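Epsin-1 (Saccharomyces cerevisiae, PDB 5LOZ) binds membranes enriched in phosphatidylinositol 3,5- and 4,5-bisphosphate, and also ubiquitin and clathrin, as an endocytic adaptor, here represented by its ENTH domain. Local coordinates at residues A[21-27]-A[65-69]; A[55-59]-A[105-109]; A[70-76]-A[129-134]. All coordinates share one frame; numbering follows the deposited sequence.

Interaction 1. Residues A[21-27]-A[65-69]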
# COMPACT_ATOMS: atom_id res chain seq x y z
N VAL A 21 4.45 9.32 -2.03
CA VAL A 21 5.48 8.33 -1.70
C VAL A 21 6.64 8.47 -2.71
O VAL A 21 6.42 8.60 -3.92
CB VAL A 21 4.91 6.89 -1.75
CG1 VAL A 21 5.96 5.87 -1.37
CG2 VAL A 21 3.67 6.79 -0.83
N SER A 22 7.86 8.51 -2.18
CA SER A 22 9.04 8.54 -3.01
C SER A 22 9.19 7.29 -3.93
O SER A 22 8.91 6.13 -3.50
CB SER A 22 10.28 8.67 -2.11
OG SER A 22 11.44 8.06 -2.67
N LYS A 23 9.64 7.53 -5.16
CA LYS A 23 9.97 6.43 -6.09
C LYS A 23 11.05 5.51 -5.52
O LYS A 23 10.98 4.31 -5.64
CB LYS A 23 10.44 6.99 -7.44
CG LYS A 23 10.33 6.00 -8.60
CD LYS A 23 10.94 6.58 -9.91
CE LYS A 23 10.25 7.90 -10.36
NZ LYS A 23 10.56 8.33 -11.78
N ASP A 24 12.06 6.11 -4.93
CA ASP A 24 13.11 5.40 -4.20
C ASP A 24 12.51 4.30 -3.30
O ASP A 24 12.90 3.10 -3.36
CB ASP A 24 13.84 6.39 -3.28
CG ASP A 24 15.15 6.84 -3.81
OD1 ASP A 24 15.20 8.00 -4.29
OD2 ASP A 24 16.12 6.04 -3.72
N SER A 25 11.61 4.72 -2.41
CA SER A 25 11.00 3.84 -1.42
C SER A 25 10.21 2.70 -2.08
O SER A 25 10.34 1.55 -1.69
CB SER A 25 10.08 4.65 -0.48
OG SER A 25 10.84 5.61 0.22
N LEU A 26 9.43 3.02 -3.10
CA LEU A 26 8.62 2.03 -3.74
C LEU A 26 9.46 0.92 -4.38
O LEU A 26 9.16 -0.25 -4.26
CB LEU A 26 7.67 2.69 -4.74
CG LEU A 26 6.61 3.64 -4.12
CD1 LEU A 26 6.05 4.56 -5.16
CD2 LEU A 26 5.47 2.86 -3.48
N ILE A 27 10.50 1.30 -5.10
CA ILE A 27 11.36 0.35 -5.78
C ILE A 27 12.03 -0.56 -4.77
O ILE A 27 12.04 -1.80 -4.93
CB ILE A 27 12.42 1.08 -6.65
CG1 ILE A 27 11.76 1.70 -7.88
CG2 ILE A 27 13.59 0.14 -7.05
CD1 ILE A 27 12.59 2.73 -8.49
N THR A 65 -0.85 3.32 -1.51
CA THR A 65 0.09 3.56 -2.63
C THR A 65 1.20 2.51 -2.69
O THR A 65 1.53 2.01 -3.77
CB THR A 65 0.76 4.97 -2.55
OG1 THR A 65 -0.28 5.96 -2.53
CG2 THR A 65 1.66 5.23 -3.71
N VAL A 66 1.76 2.19 -1.54
CA VAL A 66 2.73 1.13 -1.44
C VAL A 66 2.11 -0.19 -1.89
O VAL A 66 2.70 -0.90 -2.72
CB VAL A 66 3.32 1.03 -0.02
CG1 VAL A 66 4.22 -0.14 0.10
CG2 VAL A 66 4.04 2.33 0.34
N ILE A 67 0.91 -0.53 -1.36
CA ILE A 67 0.27 -1.80 -1.75
C ILE A 67 0.03 -1.91 -3.27
O ILE A 67 0.23 -2.96 -3.88
CB ILE A 67 -0.99 -2.09 -0.95
CG1 ILE A 67 -0.67 -2.19 0.53
CG2 ILE A 67 -1.68 -3.38 -1.49
CD1 ILE A 67 -1.85 -2.24 1.42
N ASP A 68 -0.40 -0.81 -3.89
CA ASP A 68 -0.63 -0.76 -5.33
C ASP A 68 0.65 -1.10 -6.08
O ASP A 68 0.61 -1.93 -7.03
CB ASP A 68 -1.21 0.59 -5.73
CG ASP A 68 -1.16 0.81 -7.22
OD1 ASP A 68 -2.04 0.25 -7.88
OD2 ASP A 68 -0.20 1.47 -7.72
N TYR A 69 1.77 -0.49 -5.70
CA TYR A 69 3.05 -0.72 -6.36
C TYR A 69 3.49 -2.18 -6.17
O TYR A 69 4.03 -2.81 -7.08
CB TYR A 69 4.11 0.20 -5.83
CG TYR A 69 5.31 0.33 -6.73
CD1 TYR A 69 5.31 1.23 -7.78
CD2 TYR A 69 6.45 -0.43 -6.54
CE1 TYR A 69 6.40 1.39 -8.62
CE2 TYR A 69 7.56 -0.29 -7.38
CZ TYR A 69 7.52 0.62 -8.43
OH TYR A 69 8.57 0.83 -9.30
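L26 lies across the phenol of Y69 where helix 23-32 passes helix 57-73. The short segments 23-27 and 65-69 cross at -51° with their axes 10.3 Å apart. Y69 sends its ring back toward helix 23-32 because CG is anti to the backbone N (chi1 -161°), which presents a face to L26. CB of L26 sits over the centre of that face, 3.8 Å from the ring centroid, a CH-pi contact. Farther out, the CD2 branch of L26 turns down to the root of the tyrosine, 3.8 Å from Y69 CB, and also rests on V66 CA. Thus the leucine straddles the ring and the helix backbone. At the far end of the ring, I27 uses its CG1 arm, 3.6 Å from Y69 OH. Before helix 23-32 begins, V21 and T65 meet methyl to methyl, tip to tip, with V21 CG2 3.8 Å from T65 CG2. The threonine manages this because its methyl is anti to the backbone N, leaving OG1 to bond to A61 O and K112 NZ. S22 is the N-cap of helix 23-32, its OG accepting a weak bond from S25 N. Beyond the segments, F73 stacks on Y69 and L46 of helix 36-50 touches V66. The contact joins helix 23-32 to helix 57-73 within the alpha-alpha superhelix of the ENTH domain. No hydrogen bond crosses it, so its fit depends on methyl groups, a leucine and one aromatic face, with the polar end of T65 directed to other partners.

Interaction 2. Residues A[55-59]-A[105-109]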
# COMPACT_ATOMS: atom_id res chain seq x y z
N LYS A 55 -7.35 11.12 11.54
CA LYS A 55 -6.36 12.19 11.63
C LYS A 55 -5.08 11.82 10.88
O LYS A 55 -4.43 12.65 10.26
CB LYS A 55 -6.03 12.45 13.11
CG LYS A 55 -4.97 13.48 13.34
CD LYS A 55 -4.68 13.63 14.85
CE LYS A 55 -3.38 14.43 15.11
NZ LYS A 55 -3.08 14.61 16.58
N TYR A 56 -4.73 10.54 10.93
CA TYR A 56 -3.55 10.03 10.23
C TYR A 56 -3.91 9.42 8.91
O TYR A 56 -3.36 8.38 8.55
CB TYR A 56 -2.85 9.00 11.11
CG TYR A 56 -2.45 9.60 12.43
CD1 TYR A 56 -1.40 10.49 12.51
CD2 TYR A 56 -3.14 9.30 13.59
CE1 TYR A 56 -1.03 11.06 13.70
CE2 TYR A 56 -2.77 9.85 14.80
CZ TYR A 56 -1.70 10.74 14.85
OH TYR A 56 -1.32 11.32 16.04
N TRP A 57 -4.80 10.07 8.16
CA TRP A 57 -5.19 9.58 6.87
C TRP A 57 -4.01 9.45 5.89
O TRP A 57 -4.10 8.66 4.93
CB TRP A 57 -6.28 10.47 6.25
CG TRP A 57 -5.86 11.89 5.91
CD1 TRP A 57 -5.98 12.98 6.72
CD2 TRP A 57 -5.26 12.34 4.70
NE1 TRP A 57 -5.49 14.08 6.08
CE2 TRP A 57 -5.04 13.73 4.85
CE3 TRP A 57 -4.89 11.73 3.50
CZ2 TRP A 57 -4.45 14.50 3.84
CZ3 TRP A 57 -4.34 12.49 2.52
CH2 TRP A 57 -4.12 13.86 2.68
N ARG A 58 -2.93 10.22 6.09
CA ARG A 58 -1.74 10.10 5.22
C ARG A 58 -1.06 8.75 5.38
O ARG A 58 -0.55 8.20 4.41
CB ARG A 58 -0.76 11.26 5.38
CG ARG A 58 -1.28 12.60 4.93
CD ARG A 58 -0.39 13.73 5.40
NE ARG A 58 -0.91 15.02 4.88
CZ ARG A 58 -1.86 15.74 5.49
NH1 ARG A 58 -2.38 15.32 6.62
NH2 ARG A 58 -2.31 16.86 4.94
N HIS A 59 -1.13 8.17 6.58
CA HIS A 59 -0.62 6.85 6.80
C HIS A 59 -1.35 5.87 5.90
O HIS A 59 -0.74 5.01 5.27
CB HIS A 59 -0.80 6.40 8.25
CG HIS A 59 0.14 7.02 9.22
ND1 HIS A 59 -0.07 6.97 10.59
CD2 HIS A 59 1.25 7.77 9.04
CE1 HIS A 59 0.91 7.62 11.20
NE2 HIS A 59 1.72 8.11 10.29
N GLN A 105 -9.99 15.46 2.22
CA GLN A 105 -8.78 14.68 2.06
C GLN A 105 -9.12 13.21 1.90
O GLN A 105 -8.38 12.46 1.28
CB GLN A 105 -7.85 14.88 3.25
CG GLN A 105 -7.44 16.33 3.51
CD GLN A 105 -6.48 16.90 2.52
OE1 GLN A 105 -6.16 16.28 1.49
NE2 GLN A 105 -5.98 18.11 2.80
N GLY A 106 -10.24 12.79 2.50
CA GLY A 106 -10.68 11.40 2.41
C GLY A 106 -10.87 10.85 1.01
O GLY A 106 -10.75 9.64 0.77
N GLN A 107 -11.15 11.72 0.06
CA GLN A 107 -11.28 11.30 -1.35
C GLN A 107 -9.98 10.69 -1.91
O GLN A 107 -10.04 9.85 -2.81
CB GLN A 107 -11.72 12.45 -2.22
CG GLN A 107 -10.68 13.51 -2.42
CD GLN A 107 -11.19 14.68 -3.22
OE1 GLN A 107 -11.44 14.53 -4.43
NE2 GLN A 107 -11.34 15.85 -2.57
N ILE A 108 -8.83 11.11 -1.36
CA ILE A 108 -7.54 10.58 -1.73
C ILE A 108 -7.48 9.11 -1.33
O ILE A 108 -7.11 8.26 -2.13
CB ILE A 108 -6.38 11.41 -1.10
CG1 ILE A 108 -6.38 12.85 -1.67
CG2 ILE A 108 -5.04 10.74 -1.35
CD1 ILE A 108 -5.47 13.89 -0.94
N VAL A 109 -7.85 8.80 -0.09
CA VAL A 109 -7.96 7.43 0.43
C VAL A 109 -8.93 6.60 -0.38
O VAL A 109 -8.57 5.50 -0.84
CB VAL A 109 -8.37 7.39 1.89
CG1 VAL A 109 -8.55 5.95 2.41
CG2 VAL A 109 -7.35 8.14 2.78
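The indole of W57 is covered on both faces: Q105 CB lies 3.4 Å above one, offset toward the rim, and R58 CG lies 3.7 Å above the opposite one, also offset. R58 runs on to the rim, where W57 CZ2 lies over the centre of its guanidinium face, 3.3 Å from that plane. The arginine belongs to the tryptophan's own segment, whereas Q105 comes from the other, so the ring is held between a near neighbour and a distant one. Q105 CB sits over the six-membered ring, 3.6 Å from its centroid, a CH-pi contact, and CG leads outward past CZ2. The chain bends at chi2 (-73°), which carries the amide out past the CZ2-CH2 rim, its plane 17° from that of the indole. There OE1 comes within 3.4 Å of W57 CH2, while NE2 is hydrogen-bonded to OD2 of D99.

The contact joins the first turns of helix 57-73 and helix 106-121, two members of the alpha-alpha superhelix of the ENTH domain. Both segments stand at the starts of their helices, with Y56 the N-cap residue of the first, and W57 reaches across the gap between them. Its chi1 of 66° sets CG between the backbone N and the carbonyl carbon, and from there the indole extends toward helix 106-121.

I108 touches the far corner of the ring obliquely, its CD1 3.9 Å from W57 CH2. Nearer the root of the tryptophan, V109 CG2 lies 3.9 Å from the W57 carbonyl O. V109 also packs on I60 and L64 of helix 57-73, and H97 also meets the indole, while its backbone is hydrogen-bonded to that of G106.

Interaction 3. Residues A[70-76]-A[129-134]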
# COMPACT_ATOMS: atom_id res chain seq x y z
N LEU A 70 3.26 -2.71 -4.97
CA LEU A 70 3.68 -4.03 -4.62
C LEU A 70 2.98 -5.11 -5.45
O LEU A 70 3.60 -6.10 -5.82
CB LEU A 70 3.44 -4.30 -3.13
CG LEU A 70 4.39 -3.69 -2.11
CD1 LEU A 70 4.08 -4.15 -0.68
CD2 LEU A 70 5.84 -4.03 -2.49
N ILE A 71 1.68 -4.95 -5.68
CA ILE A 71 0.94 -5.95 -6.45
C ILE A 71 1.27 -5.84 -7.94
O ILE A 71 1.10 -6.79 -8.69
CB ILE A 71 -0.60 -5.96 -6.18
CG1 ILE A 71 -1.29 -4.73 -6.76
CG2 ILE A 71 -0.90 -6.15 -4.66
CD1 ILE A 71 -2.80 -4.83 -6.82
N ARG A 72 1.72 -4.64 -8.36
CA ARG A 72 2.12 -4.41 -9.72
C ARG A 72 3.60 -4.78 -10.00
O ARG A 72 3.93 -5.14 -11.13
CB ARG A 72 1.85 -2.98 -10.14
CG ARG A 72 0.39 -2.61 -10.31
CD ARG A 72 0.21 -1.09 -10.19
NE ARG A 72 0.88 -0.41 -11.26
CZ ARG A 72 1.50 0.77 -11.17
NH1 ARG A 72 1.52 1.46 -10.04
NH2 ARG A 72 2.09 1.27 -12.26
N PHE A 73 4.46 -4.70 -8.98
CA PHE A 73 5.91 -4.89 -9.18
C PHE A 73 6.56 -5.87 -8.22
O PHE A 73 7.71 -6.25 -8.40
CB PHE A 73 6.65 -3.54 -9.03
CG PHE A 73 6.40 -2.58 -10.16
CD1 PHE A 73 5.33 -1.66 -10.10
CD2 PHE A 73 7.23 -2.58 -11.28
CE1 PHE A 73 5.11 -0.73 -11.17
CE2 PHE A 73 7.01 -1.66 -12.35
CZ PHE A 73 5.94 -0.75 -12.28
N GLY A 74 5.87 -6.23 -7.14
CA GLY A 74 6.46 -7.05 -6.09
C GLY A 74 6.15 -8.50 -6.21
O GLY A 74 5.57 -8.94 -7.18
N SER A 75 6.57 -9.26 -5.20
CA SER A 75 6.31 -10.70 -5.09
C SER A 75 4.83 -11.08 -5.24
O SER A 75 3.94 -10.37 -4.78
CB SER A 75 6.79 -11.16 -3.69
OG SER A 75 6.19 -12.36 -3.29
N GLU A 76 4.55 -12.23 -5.85
CA GLU A 76 3.17 -12.73 -5.93
C GLU A 76 2.52 -12.82 -4.53
O GLU A 76 1.33 -12.76 -4.39
CB GLU A 76 3.10 -14.14 -6.58
CG GLU A 76 3.56 -14.23 -7.98
CD GLU A 76 2.66 -13.53 -9.03
OE1 GLU A 76 1.50 -13.16 -8.75
OE2 GLU A 76 3.17 -13.31 -10.15
N GLU A 129 -0.13 -6.42 -16.32
CA GLU A 129 0.78 -5.51 -15.65
C GLU A 129 1.95 -6.27 -15.09
O GLU A 129 3.12 -5.85 -15.26
CB GLU A 129 0.05 -4.77 -14.53
CG GLU A 129 0.85 -3.78 -13.80
CD GLU A 129 0.98 -2.42 -14.48
OE1 GLU A 129 0.35 -2.17 -15.51
OE2 GLU A 129 1.73 -1.60 -13.94
N ARG A 130 1.69 -7.35 -14.37
CA ARG A 130 2.77 -8.08 -13.71
C ARG A 130 3.72 -8.76 -14.72
O ARG A 130 4.93 -8.75 -14.53
CB ARG A 130 2.24 -9.07 -12.68
CG ARG A 130 1.60 -8.40 -11.44
CD ARG A 130 1.10 -9.38 -10.44
NE ARG A 130 2.15 -10.27 -9.96
CZ ARG A 130 3.09 -9.92 -9.10
NH1 ARG A 130 3.05 -8.71 -8.57
NH2 ARG A 130 4.04 -10.78 -8.74
N ASN A 131 3.18 -9.34 -15.78
CA ASN A 131 4.02 -9.87 -16.87
C ASN A 131 4.93 -8.80 -17.46
O ASN A 131 6.10 -9.02 -17.72
CB ASN A 131 3.16 -10.42 -18.00
CG ASN A 131 2.56 -11.77 -17.69
OD1 ASN A 131 2.96 -12.44 -16.71
ND2 ASN A 131 1.60 -12.19 -18.53
N MET A 132 4.35 -7.63 -17.66
CA MET A 132 5.07 -6.52 -18.16
C MET A 132 6.14 -6.04 -17.22
O MET A 132 7.28 -5.76 -17.67
CB MET A 132 4.11 -5.38 -18.43
CG MET A 132 4.77 -4.13 -18.94
SD MET A 132 3.51 -2.91 -19.48
CE MET A 132 2.13 -3.97 -19.61
N ASN A 133 5.81 -5.95 -15.91
CA ASN A 133 6.68 -5.33 -14.95
C ASN A 133 7.72 -6.27 -14.39
O ASN A 133 8.78 -5.85 -13.96
CB ASN A 133 5.87 -4.76 -13.79
CG ASN A 133 4.99 -3.56 -14.20
OD1 ASN A 133 5.32 -2.80 -15.10
ND2 ASN A 133 3.83 -3.43 -13.54
N ILE A 134 7.42 -7.55 -14.36
CA ILE A 134 8.27 -8.51 -13.65
C ILE A 134 8.94 -9.47 -14.64
O ILE A 134 8.30 -10.34 -15.25
CB ILE A 134 7.51 -9.32 -12.63
CG1 ILE A 134 6.79 -8.39 -11.61
CG2 ILE A 134 8.41 -10.29 -11.92
CD1 ILE A 134 5.94 -9.09 -10.65
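The end of helix 57-73 and the end of helix 123-133 lie close together, with CA atoms 5.5 Å apart at R72 and R130, and G74 and I134 are the first residues to leave helical geometry. R130 carries most of the polar load. Its chain bends at chi3 (59°), which brings the guanidinium over the last turn of helix 57-73. NH1 gives a 2.7 Å bond to I71 O, from above that carbonyl's plane, and NH1 and NH2 together grip G74 O end-on. The NH2 bond to G74 O is 2.9 Å and lies in the carbonyl plane. On its other side NH2 makes a salt bridge to E76 OE2 (3.0 Å), the carboxylate turned 75° against the guanidinium; that oxygen is shared with R137. Thus a buried guanidinium bonds to one carbonyl of the last helical turn and one just beyond it. I134 CD1 lies over one guanidinium face, offset toward the rim.

E129 OE2 is gripped from opposite faces of its carboxylate, by R72 NE in a salt bridge at 3.1 Å and by N133 ND2 at 2.8 Å. R72 NH1 makes a second salt bridge, to D68. N133 ND2 also donates to R72 O (3.0 Å), and the amide of N133 stacks on the F73 ring, 16° from parallel, with N133 CG 3.3 Å from F73 CE2.

Y34, in the loop after helix 23-32, touches I134. Around this junction I71 packs on L116, L119 and L120 of helix 106-121 and on V79 and C82 of helix 76-84, while L70 faces helix 36-50.

All three contacts use helix 57-73 at successive places: interaction 2 at its start, interaction 1 further along, interaction 3 at its end. Interaction 1 is a surface contact and interactions 2 and 3 are partly buried, the latter two about 26 Å apart between centres and on opposite sides of the chain's centre. Chemistry follows position. Interaction 1 packs apolar side chains between the start of helix 23-32 and the middle of helix 57-73, and interaction 2 packs a tryptophan between helix starts, neither with a hydrogen bond across; interaction 3, between helix ends, relies on arginine, glutamate and asparagine bonding to carbonyls and one another. Residues 65-69 and 70-76 adjoin in sequence.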